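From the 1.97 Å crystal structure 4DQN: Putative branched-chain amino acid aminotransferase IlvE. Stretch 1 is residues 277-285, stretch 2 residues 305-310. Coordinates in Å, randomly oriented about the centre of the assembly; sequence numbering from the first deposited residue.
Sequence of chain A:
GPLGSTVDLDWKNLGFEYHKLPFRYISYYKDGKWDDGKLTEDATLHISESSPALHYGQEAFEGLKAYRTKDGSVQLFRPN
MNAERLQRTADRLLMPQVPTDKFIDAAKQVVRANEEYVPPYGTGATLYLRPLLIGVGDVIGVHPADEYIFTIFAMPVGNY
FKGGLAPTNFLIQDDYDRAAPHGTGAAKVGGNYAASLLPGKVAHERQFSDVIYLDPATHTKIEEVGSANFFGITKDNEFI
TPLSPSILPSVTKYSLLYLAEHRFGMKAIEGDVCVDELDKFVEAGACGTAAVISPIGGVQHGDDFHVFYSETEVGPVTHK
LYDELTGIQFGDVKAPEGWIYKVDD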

# COMPACT_ATOMS: atom_id res chain seq x y z
N GLU A 277 -1.11 5.41 31.08
CA GLU A 277 -2.09 4.94 32.06
C GLU A 277 -2.31 3.42 31.96
O GLU A 277 -3.43 2.96 32.15
CB GLU A 277 -3.43 5.68 31.87
CG GLU A 277 -4.12 5.37 30.51
CD GLU A 277 -5.49 6.01 30.35
OE1 GLU A 277 -5.83 6.93 31.13
OE2 GLU A 277 -6.22 5.57 29.41
N LEU A 278 -1.27 2.65 31.67
CA LEU A 278 -1.43 1.21 31.49
C LEU A 278 -1.90 0.48 32.76
O LEU A 278 -2.56 -0.56 32.68
CB LEU A 278 -0.16 0.56 30.93
CG LEU A 278 0.25 1.00 29.53
CD1 LEU A 278 1.50 0.28 29.07
CD2 LEU A 278 -0.87 0.77 28.54
N ASP A 279 -1.57 1.03 33.93
CA ASP A 279 -2.03 0.46 35.20
C ASP A 279 -3.55 0.53 35.36
O ASP A 279 -4.11 -0.07 36.28
CB ASP A 279 -1.35 1.17 36.38
CG ASP A 279 -1.07 2.64 36.08
OD1 ASP A 279 -2.03 3.45 36.15
OD2 ASP A 279 0.10 2.98 35.78
N LYS A 280 -4.22 1.26 34.47
CA LYS A 280 -5.68 1.34 34.44
C LYS A 280 -6.29 -0.04 34.14
O LYS A 280 -7.46 -0.29 34.43
CB LYS A 280 -6.11 2.35 33.36
CG LYS A 280 -7.59 2.70 33.32
CD LYS A 280 -7.92 3.64 32.15
CE LYS A 280 -9.41 4.01 32.17
NZ LYS A 280 -9.82 4.93 31.07
N PHE A 281 -5.48 -0.92 33.56
CA PHE A 281 -6.00 -2.21 33.08
C PHE A 281 -5.48 -3.43 33.84
O PHE A 281 -4.28 -3.66 33.94
CB PHE A 281 -5.75 -2.34 31.57
CG PHE A 281 -6.39 -1.26 30.78
CD1 PHE A 281 -7.77 -1.14 30.75
CD2 PHE A 281 -5.62 -0.34 30.07
CE1 PHE A 281 -8.39 -0.14 30.04
CE2 PHE A 281 -6.23 0.68 29.35
CZ PHE A 281 -7.63 0.78 29.33
N VAL A 282 -6.42 -4.21 34.36
CA VAL A 282 -6.11 -5.42 35.11
C VAL A 282 -5.86 -6.60 34.16
O VAL A 282 -5.13 -7.55 34.49
CB VAL A 282 -7.24 -5.70 36.14
CG1 VAL A 282 -7.39 -7.16 36.42
CG2 VAL A 282 -6.97 -4.94 37.44
N GLU A 283 -6.45 -6.52 32.97
CA GLU A 283 -6.18 -7.48 31.89
C GLU A 283 -6.14 -6.74 30.56
O GLU A 283 -6.80 -5.71 30.39
CB GLU A 283 -7.27 -8.55 31.80
CG GLU A 283 -7.45 -9.44 33.02
CD GLU A 283 -8.64 -10.39 32.86
OE1 GLU A 283 -8.89 -10.84 31.72
OE2 GLU A 283 -9.33 -10.68 33.86
N ALA A 284 -5.40 -7.28 29.59
CA ALA A 284 -5.36 -6.72 28.25
C ALA A 284 -5.17 -7.81 27.22
O ALA A 284 -4.57 -8.84 27.51
CB ALA A 284 -4.24 -5.69 28.14
N GLY A 285 -5.65 -7.57 26.00
CA GLY A 285 -5.40 -8.50 24.92
C GLY A 285 -5.54 -7.88 23.54
O GLY A 285 -5.85 -6.69 23.40
N PHE A 305 8.74 -2.56 31.09
CA PHE A 305 8.00 -3.74 30.70
C PHE A 305 6.78 -3.83 31.62
O PHE A 305 6.93 -4.05 32.81
CB PHE A 305 8.88 -4.98 30.85
CG PHE A 305 8.19 -6.25 30.48
CD1 PHE A 305 7.75 -6.46 29.18
CD2 PHE A 305 7.99 -7.25 31.43
CE1 PHE A 305 7.12 -7.65 28.83
CE2 PHE A 305 7.36 -8.44 31.08
CZ PHE A 305 6.93 -8.64 29.79
N HIS A 306 5.59 -3.63 31.06
CA HIS A 306 4.39 -3.54 31.88
C HIS A 306 3.56 -4.82 31.79
O HIS A 306 3.12 -5.20 30.70
CB HIS A 306 3.54 -2.35 31.47
CG HIS A 306 2.39 -2.09 32.39
ND1 HIS A 306 2.43 -1.14 33.39
CD2 HIS A 306 1.17 -2.68 32.49
CE1 HIS A 306 1.29 -1.14 34.05
NE2 HIS A 306 0.51 -2.08 33.54
N VAL A 307 3.35 -5.47 32.94
CA VAL A 307 2.57 -6.70 32.98
C VAL A 307 1.20 -6.38 33.56
O VAL A 307 1.10 -5.87 34.67
CB VAL A 307 3.28 -7.80 33.81
CG1 VAL A 307 2.36 -9.00 34.00
CG2 VAL A 307 4.54 -8.24 33.11
N PHE A 308 0.16 -6.66 32.78
CA PHE A 308 -1.20 -6.37 33.23
C PHE A 308 -1.67 -7.38 34.26
O PHE A 308 -2.06 -7.02 35.37
CB PHE A 308 -2.16 -6.34 32.04
CG PHE A 308 -1.80 -5.31 31.01
CD1 PHE A 308 -2.27 -4.01 31.12
CD2 PHE A 308 -0.99 -5.64 29.93
CE1 PHE A 308 -1.94 -3.06 30.18
CE2 PHE A 308 -0.64 -4.69 28.98
CZ PHE A 308 -1.12 -3.40 29.11
N TYR A 309 -1.64 -8.65 33.88
CA TYR A 309 -2.20 -9.70 34.72
C TYR A 309 -1.13 -10.71 35.09
O TYR A 309 -0.83 -10.92 36.27
CB TYR A 309 -3.36 -10.39 34.00
CG TYR A 309 -4.03 -11.43 34.87
CD1 TYR A 309 -3.75 -12.77 34.72
CD2 TYR A 309 -4.93 -11.05 35.86
CE1 TYR A 309 -4.34 -13.72 35.51
CE2 TYR A 309 -5.53 -12.00 36.66
CZ TYR A 309 -5.23 -13.33 36.48
OH TYR A 309 -5.82 -14.29 37.26
N SER A 310 -0.54 -11.33 34.07
CA SER A 310 0.50 -12.33 34.27
C SER A 310 1.24 -12.58 32.96
O SER A 310 0.68 -12.37 31.88
CB SER A 310 -0.10 -13.64 34.76
OG SER A 310 0.89 -14.66 34.74
O HOH W 1 -1.80 -2.77 34.82

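Segments far apart in sequence can pack closely without a single direct hydrogen bond between them, and the contact between residues 277-285 and 305-310 of this putative branched-chain aminotransferase is a compact example. The first stretch makes a short 3-10 segment, in which Lys280 N donates to Glu277 O (3.0 Å) and Phe281 N to Leu278 O (3.1 Å). It then turns a corner at Val282 and runs into a strand through Gly285. The second stretch leaves its strand after Val307 and continues as loop. The two backbones are closest where the chain has turned: the CA atoms of Glu283 and Phe308 lie 5.3 Å apart, against 7.5 Å for those of Leu278 and His306. Proximity does not create pairing here. Val282 O and Phe308 O approach to 3.2 Å, but both are acceptors, so no hydrogen bond can join them.

What holds the surfaces together is largely the packing of aromatic rings against aliphatic groups and backbone. Phe308 contributes the largest covered area, with its CA-to-CB bond directed toward the first stretch and chi1 in the m well. Ala284 CB sits over one face of the Phe308 ring, 3.6 Å from the centroid and only 8° off the normal, a well-centred CH-pi contact. The ring edge meets the backbone at Phe281, whose O lies 3.5 Å from Phe308 CD1 and near the ring plane, where the slightly positive aromatic hydrogens favour a carbonyl. Apolar contacts from Phe281 CB to Phe308 CD1 (3.9 Å) and from Leu278 CB to Phe308 CE1 (4.1 Å) add to this packing.

His306 repeats the principle with a polar ring. Leu278 CB stands 3.7 Å from the centroid of the His306 imidazole and 5° off its normal, so the same residue that touches Phe308 also covers a face of His306. The histidine's polarity is served by a water: His306 NE2 is 2.7 Å from the water oxygen, a hydrogen bond whose direction the geometry leaves open. That water donates to Leu278 O at 3.2 Å and to Phe281 O at 2.8 Å, thereby linking the two stretches where direct hydrogen bonds are absent.

At the exposed margin, Tyr309 is covered over a smaller area than Phe308 or His306. Tyr309 CB lies 3.4 Å from Val282 O, which is near the plane of the tyrosine ring, and Tyr309 CD2 is 4.1 Å from Glu283 CG, the nearest approach of that glutamate to the ring. The carboxylate oxygens of Glu283 are hydrogen-bonded elsewhere in the structure.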